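Local coordinates for protein PHO85 cyclin-10 (Saccharomyces cerevisiae, PDB 4KRD) that acts as a cyclin partner of the cyclin-dependent kinase PHO85, forming a holoenzyme that phosphorylates and negatively regulates glycogen synthase GSY2, at residues F87-Y97 with H153-C162; L21-P32 with N189-L198. All coordinates share one frame; numbering follows the deposited sequence. Where two conformers were deposited one is given.

Contact 1 of 2, residues F87-Y97 with H153-C162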
loop_
_atom_site.group_PDB
_atom_site.type_symbol
_atom_site.label_atom_id
_atom_site.label_comp_id
_atom_site.label_asym_id
_atom_site.label_seq_id
_atom_site.Cartn_x
_atom_site.Cartn_y
_atom_site.Cartn_z
ATOM N N PHE B 87 -20.527 20.622 -8.961
ATOM C CA PHE B 87 -19.133 20.306 -9.239
ATOM C C PHE B 87 -18.925 18.804 -9.088
ATOM O O PHE B 87 -18.262 18.162 -9.906
ATOM C CB PHE B 87 -18.222 21.072 -8.287
ATOM C CG PHE B 87 -16.761 20.923 -8.592
ATOM C CD1 PHE B 87 -16.292 21.084 -9.888
ATOM C CD2 PHE B 87 -15.849 20.656 -7.573
ATOM C CE1 PHE B 87 -14.937 20.962 -10.180
ATOM C CE2 PHE B 87 -14.493 20.536 -7.848
ATOM C CZ PHE B 87 -14.033 20.685 -9.164
ATOM N N LEU B 88 -19.512 18.250 -8.036
ATOM C CA LEU B 88 -19.449 16.821 -7.793
ATOM C C LEU B 88 -20.145 16.032 -8.903
ATOM O O LEU B 88 -19.682 14.961 -9.282
ATOM C CB LEU B 88 -20.034 16.485 -6.419
ATOM C CG LEU B 88 -19.090 16.704 -5.235
ATOM C CD1 LEU B 88 -19.843 16.667 -3.909
ATOM C CD2 LEU B 88 -17.972 15.652 -5.272
ATOM N N LYS B 89 -21.253 16.563 -9.422
ATOM C CA LYS B 89 -21.935 15.946 -10.563
ATOM C C LYS B 89 -21.022 15.936 -11.775
ATOM O O LYS B 89 -20.914 14.925 -12.476
ATOM C CB LYS B 89 -23.214 16.712 -10.931
ATOM C CG LYS B 89 -24.323 16.663 -9.898
ATOM C CD LYS B 89 -25.364 17.765 -10.137
ATOM C CE LYS B 89 -26.435 17.777 -9.043
ATOM N NZ LYS B 89 -27.177 19.069 -8.998
ATOM N N ARG B 90 -20.385 17.075 -12.038
ATOM C CA ARG B 90 -19.466 17.174 -13.167
ATOM C C ARG B 90 -18.318 16.161 -13.065
ATOM O O ARG B 90 -17.973 15.512 -14.048
ATOM C CB ARG B 90 -18.927 18.601 -13.321
ATOM C CG ARG B 90 -17.767 18.713 -14.305
ATOM C CD ARG B 90 -17.354 20.151 -14.577
ATOM N NE ARG B 90 -16.097 20.202 -15.322
ATOM C CZ ARG B 90 -15.995 20.049 -16.641
ATOM N NH1 ARG B 90 -17.082 19.843 -17.377
ATOM N NH2 ARG B 90 -14.804 20.100 -17.225
ATOM N N ILE B 91 -17.738 16.029 -11.874
ATOM C CA ILE B 91 -16.640 15.088 -11.653
ATOM C C ILE B 91 -17.093 13.651 -11.922
ATOM O O ILE B 91 -16.425 12.898 -12.635
ATOM C CB ILE B 91 -16.045 15.235 -10.217
ATOM C CG1 ILE B 91 -15.439 16.628 -10.030
ATOM C CG2 ILE B 91 -14.974 14.184 -9.948
ATOM C CD1 ILE B 91 -14.899 16.917 -8.611
ATOM N N GLN B 92 -18.239 13.273 -11.370
ATOM C CA GLN B 92 -18.727 11.909 -11.541
ATOM C C GLN B 92 -19.180 11.619 -12.973
ATOM O O GLN B 92 -19.006 10.506 -13.468
ATOM C CB GLN B 92 -19.851 11.608 -10.547
ATOM C CG GLN B 92 -20.428 10.203 -10.659
ATOM C CD GLN B 92 -19.388 9.106 -10.429
ATOM O OE1 GLN B 92 -19.623 7.933 -10.732
ATOM N NE2 GLN B 92 -18.236 9.487 -9.904
ATOM N N ASP B 93 -19.762 12.617 -13.631
ATOM C CA ASP B 93 -20.182 12.483 -15.026
ATOM C C ASP B 93 -18.981 12.211 -15.924
ATOM O O ASP B 93 -19.055 11.414 -16.867
ATOM C CB ASP B 93 -20.892 13.756 -15.502
ATOM C CG ASP B 93 -22.328 13.841 -15.017
ATOM O OD1 ASP B 93 -22.897 12.789 -14.644
ATOM O OD2 ASP B 93 -22.887 14.961 -15.015
ATOM N N LYS B 94 -17.872 12.877 -15.614
ATOM C CA LYS B 94 -16.648 12.784 -16.397
ATOM C C LYS B 94 -15.765 11.590 -16.012
ATOM O O LYS B 94 -15.030 11.056 -16.846
ATOM C CB LYS B 94 -15.842 14.076 -16.242
ATOM C CG LYS B 94 -16.556 15.330 -16.709
ATOM C CD LYS B 94 -16.571 15.438 -18.231
ATOM C CE LYS B 94 -16.999 16.834 -18.683
ATOM N NZ LYS B 94 -16.981 16.984 -20.169
ATOM N N CYS B 95 -15.833 11.166 -14.754
ATOM C CA CYS B 95 -14.896 10.155 -14.255
ATOM C C CYS B 95 -15.512 8.794 -13.987
ATOM O O CYS B 95 -14.820 7.792 -14.032
ATOM C CB CYS B 95 -14.207 10.643 -12.985
ATOM S SG CYS B 95 -13.199 12.072 -13.225
ATOM N N GLU B 96 -16.805 8.760 -13.680
ATOM C CA GLU B 96 -17.491 7.490 -13.444
ATOM C C GLU B 96 -16.786 6.607 -12.407
ATOM O O GLU B 96 -16.413 5.461 -12.679
ATOM C CB GLU B 96 -17.702 6.741 -14.766
ATOM C CG GLU B 96 -18.638 7.466 -15.732
ATOM C CD GLU B 96 -18.722 6.785 -17.098
ATOM O OE1 GLU B 96 -18.351 5.593 -17.208
ATOM O OE2 GLU B 96 -19.160 7.451 -18.063
ATOM N N TYR B 97 -16.628 7.143 -11.201
ATOM C CA TYR B 97 -15.996 6.398 -10.118
ATOM C C TYR B 97 -16.993 5.528 -9.371
ATOM O O TYR B 97 -18.200 5.774 -9.411
ATOM C CB TYR B 97 -15.332 7.360 -9.124
ATOM C CG TYR B 97 -14.136 8.087 -9.683
ATOM C CD1 TYR B 97 -13.097 7.395 -10.286
ATOM C CD2 TYR B 97 -14.036 9.470 -9.592
ATOM C CE1 TYR B 97 -11.993 8.058 -10.793
ATOM C CE2 TYR B 97 -12.938 10.142 -10.093
ATOM C CZ TYR B 97 -11.922 9.433 -10.695
ATOM O OH TYR B 97 -10.831 10.102 -11.201
ATOM N N HIS B 153 -7.223 8.180 -13.640
ATOM C CA HIS B 153 -7.191 9.133 -14.737
ATOM C C HIS B 153 -5.871 9.880 -14.774
ATOM O O HIS B 153 -5.230 10.098 -13.740
ATOM C CB HIS B 153 -8.358 10.116 -14.614
ATOM C CG HIS B 153 -9.696 9.460 -14.733
ATOM N ND1 HIS B 153 -10.192 9.001 -15.937
ATOM C CD2 HIS B 153 -10.626 9.155 -13.800
ATOM C CE1 HIS B 153 -11.377 8.451 -15.739
ATOM N NE2 HIS B 153 -11.666 8.536 -14.452
ATOM N N SER B 154 -5.467 10.278 -15.972
ATOM C CA SER B 154 -4.228 11.020 -16.139
ATOM C C SER B 154 -4.307 12.346 -15.393
ATOM O O SER B 154 -5.391 12.888 -15.177
ATOM C CB SER B 154 -3.955 11.278 -17.621
ATOM O OG SER B 154 -4.992 12.067 -18.176
ATOM N N HIS B 155 -3.150 12.865 -15.008
ATOM C CA HIS B 155 -3.089 14.151 -14.337
ATOM C C HIS B 155 -3.701 15.231 -15.229
ATOM O O HIS B 155 -4.347 16.161 -14.747
ATOM C CB HIS B 155 -1.638 14.491 -14.008
ATOM C CG HIS B 155 -1.484 15.418 -12.847
ATOM N ND1 HIS B 155 -1.034 16.713 -12.982
ATOM C CD2 HIS B 155 -1.731 15.240 -11.528
ATOM C CE1 HIS B 155 -0.998 17.289 -11.795
ATOM N NE2 HIS B 155 -1.414 16.416 -10.895
ATOM N N GLU B 156 -3.490 15.095 -16.536
ATOM C CA GLU B 156 -4.039 16.029 -17.511
ATOM C C GLU B 156 -5.565 15.980 -17.516
ATOM O O GLU B 156 -6.226 17.000 -17.353
ATOM C CB GLU B 156 -3.498 15.704 -18.906
ATOM C CG GLU B 156 -3.836 16.735 -19.970
ATOM C CD GLU B 156 -3.044 16.516 -21.247
ATOM O OE1 GLU B 156 -2.677 15.355 -21.515
ATOM O OE2 GLU B 156 -2.784 17.500 -21.975
ATOM N N TYR B 157 -6.114 14.786 -17.705
ATOM C CA TYR B 157 -7.557 14.602 -17.722
ATOM C C TYR B 157 -8.251 15.087 -16.443
ATOM O O TYR B 157 -9.246 15.826 -16.506
ATOM C CB TYR B 157 -7.908 13.140 -17.972
ATOM C CG TYR B 157 -9.389 12.931 -18.153
ATOM C CD1 TYR B 157 -10.031 13.394 -19.294
ATOM C CD2 TYR B 157 -10.150 12.284 -17.188
ATOM C CE1 TYR B 157 -11.387 13.219 -19.471
ATOM C CE2 TYR B 157 -11.512 12.098 -17.360
ATOM C CZ TYR B 157 -12.123 12.569 -18.509
ATOM O OH TYR B 157 -13.476 12.405 -18.705
ATOM N N PHE B 158 -7.746 14.672 -15.284
ATOM C CA PHE B 158 -8.358 15.115 -14.018
ATOM C C PHE B 158 -8.321 16.643 -13.833
ATOM O O PHE B 158 -9.310 17.252 -13.416
ATOM C CB PHE B 158 -7.739 14.406 -12.809
ATOM C CG PHE B 158 -8.583 14.498 -11.562
ATOM C CD1 PHE B 158 -9.635 13.622 -11.360
ATOM C CD2 PHE B 158 -8.340 15.477 -10.606
ATOM C CE1 PHE B 158 -10.432 13.716 -10.216
ATOM C CE2 PHE B 158 -9.128 15.573 -9.462
ATOM C CZ PHE B 158 -10.179 14.695 -9.269
ATOM N N SER B 159 -7.182 17.259 -14.127
ATOM C CA SER B 159 -7.069 18.717 -14.085
ATOM C C SER B 159 -8.171 19.408 -14.898
ATOM O O SER B 159 -8.863 20.293 -14.398
ATOM C CB SER B 159 -5.704 19.152 -14.621
ATOM O OG SER B 159 -4.660 18.650 -13.811
ATOM N N LYS B 160 -8.334 18.992 -16.150
ATOM C CA LYS B 160 -9.335 19.591 -17.032
ATOM C C LYS B 160 -10.744 19.388 -16.503
ATOM O O LYS B 160 -11.587 20.276 -16.608
ATOM C CB LYS B 160 -9.238 19.011 -18.443
ATOM C CG LYS B 160 -7.916 19.276 -19.137
ATOM C CD LYS B 160 -7.875 18.574 -20.495
ATOM C CE LYS B 160 -6.520 18.729 -21.172
ATOM N NZ LYS B 160 -6.480 17.967 -22.455
ATOM N N VAL B 161 -11.010 18.211 -15.952
ATOM C CA VAL B 161 -12.314 17.955 -15.358
ATOM C C VAL B 161 -12.607 18.950 -14.231
ATOM O O VAL B 161 -13.723 19.470 -14.128
ATOM C CB VAL B 161 -12.424 16.515 -14.830
ATOM C CG1 VAL B 161 -13.654 16.365 -13.939
ATOM C CG2 VAL B 161 -12.473 15.536 -15.986
ATOM N N CYS B 162 -11.592 19.234 -13.412
ATOM C CA CYS B 162 -11.740 20.110 -12.250
ATOM C C CYS B 162 -11.502 21.573 -12.595
ATOM O O CYS B 162 -11.644 22.457 -11.743
ATOM C CB CYS B 162 -10.775 19.688 -11.138
ATOM S SG CYS B 162 -11.094 18.043 -10.468
#

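Contact 2 of 2, residues L21-P32 with N189-L198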
loop_
_atom_site.group_PDB
_atom_site.type_symbol
_atom_site.label_atom_id
_atom_site.label_comp_id
_atom_site.label_asym_id
_atom_site.label_seq_id
_atom_site.Cartn_x
_atom_site.Cartn_y
_atom_site.Cartn_z
ATOM N N LEU B 21 -11.531 8.096 15.516
ATOM C CA LEU B 21 -12.802 8.285 14.834
ATOM C C LEU B 21 -13.518 6.958 14.649
ATOM O O LEU B 21 -14.705 6.925 14.325
ATOM C CB LEU B 21 -12.576 8.916 13.460
ATOM C CG LEU B 21 -12.050 10.348 13.449
ATOM C CD1 LEU B 21 -11.725 10.784 12.020
ATOM C CD2 LEU B 21 -13.078 11.266 14.089
ATOM N N LEU B 22 -12.795 5.862 14.841
ATOM C CA LEU B 22 -13.379 4.538 14.672
ATOM C C LEU B 22 -13.862 3.925 15.986
ATOM O O LEU B 22 -14.411 2.825 15.989
ATOM C CB LEU B 22 -12.369 3.584 14.029
ATOM C CG LEU B 22 -11.727 4.009 12.709
ATOM C CD1 LEU B 22 -10.959 2.839 12.112
ATOM C CD2 LEU B 22 -12.773 4.502 11.746
ATOM N N HIS B 23 -13.623 4.604 17.101
ATOM C CA HIS B 23 -14.020 4.060 18.392
ATOM C C HIS B 23 -15.503 3.719 18.360
ATOM O O HIS B 23 -16.326 4.563 18.014
ATOM C CB HIS B 23 -13.712 5.040 19.526
ATOM C CG HIS B 23 -12.268 5.062 19.924
ATOM N ND1 HIS B 23 -11.739 6.021 20.763
ATOM C CD2 HIS B 23 -11.240 4.241 19.598
ATOM C CE1 HIS B 23 -10.451 5.788 20.939
ATOM N NE2 HIS B 23 -10.121 4.716 20.240
ATOM N N GLY B 24 -15.829 2.471 18.686
ATOM C CA GLY B 24 -17.206 2.012 18.704
ATOM C C GLY B 24 -17.640 1.228 17.479
ATOM O O GLY B 24 -18.697 0.592 17.482
ATOM N N ILE B 25 -16.832 1.263 16.423
ATOM C CA ILE B 25 -17.173 0.561 15.186
ATOM C C ILE B 25 -16.605 -0.863 15.172
ATOM O O ILE B 25 -15.394 -1.050 15.267
ATOM C CB ILE B 25 -16.683 1.351 13.954
ATOM C CG1 ILE B 25 -17.311 2.751 13.940
ATOM C CG2 ILE B 25 -16.994 0.602 12.669
ATOM C CD1 ILE B 25 -16.906 3.590 12.748
ATOM N N PRO B 26 -17.487 -1.872 15.049
ATOM C CA PRO B 26 -17.092 -3.287 15.093
ATOM C C PRO B 26 -15.969 -3.581 14.109
ATOM O O PRO B 26 -16.018 -3.121 12.965
ATOM C CB PRO B 26 -18.364 -4.023 14.650
ATOM C CG PRO B 26 -19.482 -3.069 14.941
ATOM C CD PRO B 26 -18.909 -1.704 14.711
ATOM N N VAL B 27 -14.977 -4.352 14.541
ATOM C CA VAL B 27 -13.813 -4.621 13.705
ATOM C C VAL B 27 -14.188 -5.455 12.482
ATOM O O VAL B 27 -13.483 -5.445 11.473
ATOM C CB VAL B 27 -12.695 -5.319 14.500
ATOM C CG1 VAL B 27 -13.118 -6.737 14.868
ATOM C CG2 VAL B 27 -11.397 -5.327 13.705
ATOM N N ASP B 28 -15.308 -6.161 12.570
ATOM C CA ASP B 28 -15.769 -6.988 11.458
ATOM C C ASP B 28 -16.924 -6.353 10.680
ATOM O O ASP B 28 -17.657 -7.051 9.973
ATOM C CB ASP B 28 -16.168 -8.381 11.957
ATOM N N VAL B 29 -17.081 -5.036 10.798
ATOM C CA VAL B 29 -18.147 -4.331 10.085
ATOM C C VAL B 29 -18.063 -4.599 8.578
ATOM O O VAL B 29 -16.981 -4.836 8.034
ATOM C CB VAL B 29 -18.129 -2.802 10.376
ATOM C CG1 VAL B 29 -16.985 -2.126 9.640
ATOM C CG2 VAL B 29 -19.463 -2.162 10.009
ATOM N N GLU B 30 -19.207 -4.575 7.904
ATOM C CA GLU B 30 -19.238 -4.901 6.481
ATOM C C GLU B 30 -19.215 -3.644 5.620
ATOM O O GLU B 30 -19.769 -2.608 6.001
ATOM C CB GLU B 30 -20.466 -5.756 6.148
ATOM N N VAL B 31 -18.561 -3.736 4.463
ATOM C CA VAL B 31 -18.557 -2.631 3.512
ATOM C C VAL B 31 -19.997 -2.201 3.278
ATOM O O VAL B 31 -20.856 -3.029 2.955
ATOM C CB VAL B 31 -17.922 -3.015 2.154
ATOM C CG1 VAL B 31 -17.903 -1.812 1.212
ATOM C CG2 VAL B 31 -16.516 -3.566 2.350
ATOM N N PRO B 32 -20.270 -0.901 3.454
ATOM C CA PRO B 32 -21.627 -0.372 3.309
ATOM C C PRO B 32 -22.169 -0.611 1.903
ATOM O O PRO B 32 -21.477 -0.329 0.926
ATOM C CB PRO B 32 -21.442 1.130 3.556
ATOM C CG PRO B 32 -20.156 1.247 4.313
ATOM C CD PRO B 32 -19.295 0.151 3.777
ATOM N N ASN B 189 -12.334 -1.580 5.590
ATOM C CA ASN B 189 -13.790 -1.601 5.685
ATOM C C ASN B 189 -14.327 -0.683 6.787
ATOM O O ASN B 189 -15.355 -0.025 6.605
ATOM C CB ASN B 189 -14.304 -3.040 5.871
ATOM C CG ASN B 189 -14.041 -3.930 4.654
ATOM O OD1 ASN B 189 -13.624 -3.462 3.595
ATOM N ND2 ASN B 189 -14.288 -5.226 4.809
ATOM N N ARG B 190 -13.630 -0.611 7.919
ATOM C CA ARG B 190 -14.081 0.248 9.006
ATOM C C ARG B 190 -13.988 1.735 8.676
ATOM O O ARG B 190 -14.769 2.531 9.190
ATOM C CB ARG B 190 -13.330 -0.035 10.303
ATOM C CG ARG B 190 -13.460 -1.467 10.790
ATOM C CD ARG B 190 -12.584 -1.684 12.003
ATOM N NE ARG B 190 -13.107 -1.016 13.185
ATOM C CZ ARG B 190 -12.348 -0.488 14.137
ATOM N NH1 ARG B 190 -11.027 -0.538 14.034
ATOM N NH2 ARG B 190 -12.911 0.092 15.186
ATOM N N LYS B 191 -13.033 2.123 7.839
ATOM C CA LYS B 191 -12.968 3.528 7.442
ATOM C C LYS B 191 -14.088 3.846 6.454
ATOM O O LYS B 191 -14.728 4.898 6.559
ATOM C CB LYS B 191 -11.571 3.911 6.936
ATOM C CG LYS B 191 -10.520 3.786 8.055
ATOM C CD LYS B 191 -9.248 4.515 7.729
ATOM C CE LYS B 191 -8.292 4.477 8.905
ATOM N NZ LYS B 191 -7.669 3.150 9.103
ATOM N N LEU B 192 -14.364 2.909 5.544
ATOM C CA LEU B 192 -15.488 3.036 4.627
ATOM C C LEU B 192 -16.775 3.211 5.425
ATOM O O LEU B 192 -17.601 4.085 5.123
ATOM C CB LEU B 192 -15.608 1.808 3.712
ATOM C CG LEU B 192 -14.518 1.599 2.656
ATOM C CD1 LEU B 192 -14.952 0.582 1.611
ATOM C CD2 LEU B 192 -14.175 2.905 1.993
ATOM N N ALA B 193 -16.930 2.388 6.456
ATOM C CA ALA B 193 -18.112 2.453 7.309
ATOM C C ALA B 193 -18.176 3.773 8.063
ATOM O O ALA B 193 -19.220 4.421 8.086
ATOM C CB ALA B 193 -18.133 1.294 8.284
ATOM N N ALA B 194 -17.060 4.153 8.684
ATOM C CA ALA B 194 -16.988 5.372 9.487
ATOM C C ALA B 194 -17.470 6.610 8.741
ATOM O O ALA B 194 -18.045 7.511 9.355
ATOM C CB ALA B 194 -15.572 5.588 10.022
ATOM N N SER B 195 -17.248 6.664 7.427
ATOM C CA SER B 195 -17.651 7.843 6.666
ATOM C C SER B 195 -19.142 8.136 6.846
ATOM O O SER B 195 -19.538 9.295 6.984
ATOM C CB SER B 195 -17.296 7.720 5.175
ATOM O OG SER B 195 -18.103 6.763 4.521
ATOM N N LYS B 196 -19.954 7.085 6.851
ATOM C CA LYS B 196 -21.393 7.241 7.055
ATOM C C LYS B 196 -21.775 7.338 8.538
ATOM O O LYS B 196 -22.662 8.106 8.909
ATOM C CB LYS B 196 -22.174 6.111 6.375
ATOM C CG LYS B 196 -23.688 6.301 6.472
ATOM C CD LYS B 196 -24.463 5.165 5.804
ATOM C CE LYS B 196 -25.970 5.429 5.876
ATOM N NZ LYS B 196 -26.771 4.416 5.135
ATOM N N LEU B 197 -21.112 6.566 9.388
ATOM C CA LEU B 197 -21.412 6.613 10.814
ATOM C C LEU B 197 -21.074 7.973 11.451
ATOM O O LEU B 197 -21.807 8.457 12.325
ATOM C CB LEU B 197 -20.730 5.456 11.558
ATOM C CG LEU B 197 -21.035 4.056 10.998
ATOM C CD1 LEU B 197 -20.292 2.969 11.768
ATOM C CD2 LEU B 197 -22.535 3.767 10.979
ATOM N N LEU B 198 -19.982 8.602 11.017
ATOM C CA LEU B 198 -19.629 9.929 11.543
ATOM C C LEU B 198 -20.611 11.009 11.084
ATOM O O LEU B 198 -20.890 11.961 11.813
ATOM C CB LEU B 198 -18.197 10.325 11.152
ATOM C CG LEU B 198 -17.078 9.463 11.746
ATOM C CD1 LEU B 198 -15.759 9.681 11.008
ATOM C CD2 LEU B 198 -16.917 9.727 13.242
#

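Contact 1 of 2, residues F87-Y97 with H153-C162
Phe87 turns the edge of its ring to Cys162, Phe87 CZ lying 3.9 Å from Cys162 CB, while its own helical neighbour Ile91 covers one ring face. Arg90, CG anti to the backbone N (chi1 169°) and extended from there to NE, reaches the backbone carbonyls of Lys160 and Val161: Arg90 NE donates to Val161 O at 2.8 Å, and NH2 adds a bond to Lys160 O, which lies in the guanidinium plane. With an alanine here, these two carbonyls would probably lose the side-chain donors that tie them to helix 84-95. Ile91 meets Val161 CG1 with its CA and CG1. Lys94 runs past Val161 in the opposite direction, Lys94 CB 3.7 Å from Val161 CG2, and Lys94 O accepts from Tyr157 OH at 2.8 Å. Cys95 sets SG obliquely against the rings of His153 and Phe158; Cys95 O accepts a 3.3 Å bond from His153 NE2, near the imidazole plane and on a carbonyl lone pair. Tyr97 closes the row, its ring edge near Phe158 CE1. The axes of the two segments approach to 10.0 Å and run roughly antiparallel (147°), a helix pair within the mainly helical cyclin fold, beside helix 130-148.

Contact 2 of 2, residues L21-P32 with N189-L198
The loop before helix 36-54, residues 21-32, wraps around the start of helix 189-203, and Arg190 carries much of the contact. Its chain bends at chi3 (72°), bringing the guanidinium to the backbone of Ile25: Arg190 NH2 donates to Ile25 O at 2.7 Å, in the carbonyl plane, and NE adds a weak bond to the same oxygen. Leu22 CD1 covers one guanidinium face, and the aliphatic part of the arginine is bordered by Val27, whose CA is 3.6 Å from Arg190 CD, and by Val29, whose CG1 is 3.8 Å from Arg190 CG. Glu18 forms a salt bridge with NH2, so the charge has an acidic mate just before the segment. Two turns shape the path: a type II beta turn from Leu22 to Ile25, with Gly24 at a positive phi, and a type I turn from Pro26 to Val29. This is the N-terminal part of the cyclin domain laid over a C-terminal helix that also packs on helix 99-113. Ala194 offers little bulk, and Leu22 CD2 presses on Ala194 CB at 3.5 Å, a tight approach. Ile25 CD1 touches the same methyl and meets Leu197 CD1 tip to tip at 3.6 Å. Near Leu198 the carbonyl O of Leu21 is buried without a polar partner. Farther along, Val29 CG1 sits 3.9 Å from Ala193 CB, and Pro32 crosses Leu192 at about a right angle, Pro32 CG 3.8 Å from Ala193 CA. Val31, poorly ordered, nears Leu192 CD1, while Lys191 NZ pairs with an acidic side chain on the chain of another protein.

Contact 1 and contact 2 lie on separate flanks of the cyclin domain, their centres about 27 Å apart and their nearest atoms about 12 Å apart. Along the chain, contact 1 is nested inside the loop closed by contact 2: residues 21-32 come first, then 87-97 and 153-162, and finally 189-198. Helix 99-113 lies between them, touching Ile91 and Tyr97 of contact 1 through Tyr102 and packing on Leu192 and Ser195 of contact 2. Contact 1 thus pairs two helices at one side of the domain, whereas contact 2 brings the chain's two terminal regions together. Each contact also has residues reached by the chain of another protein.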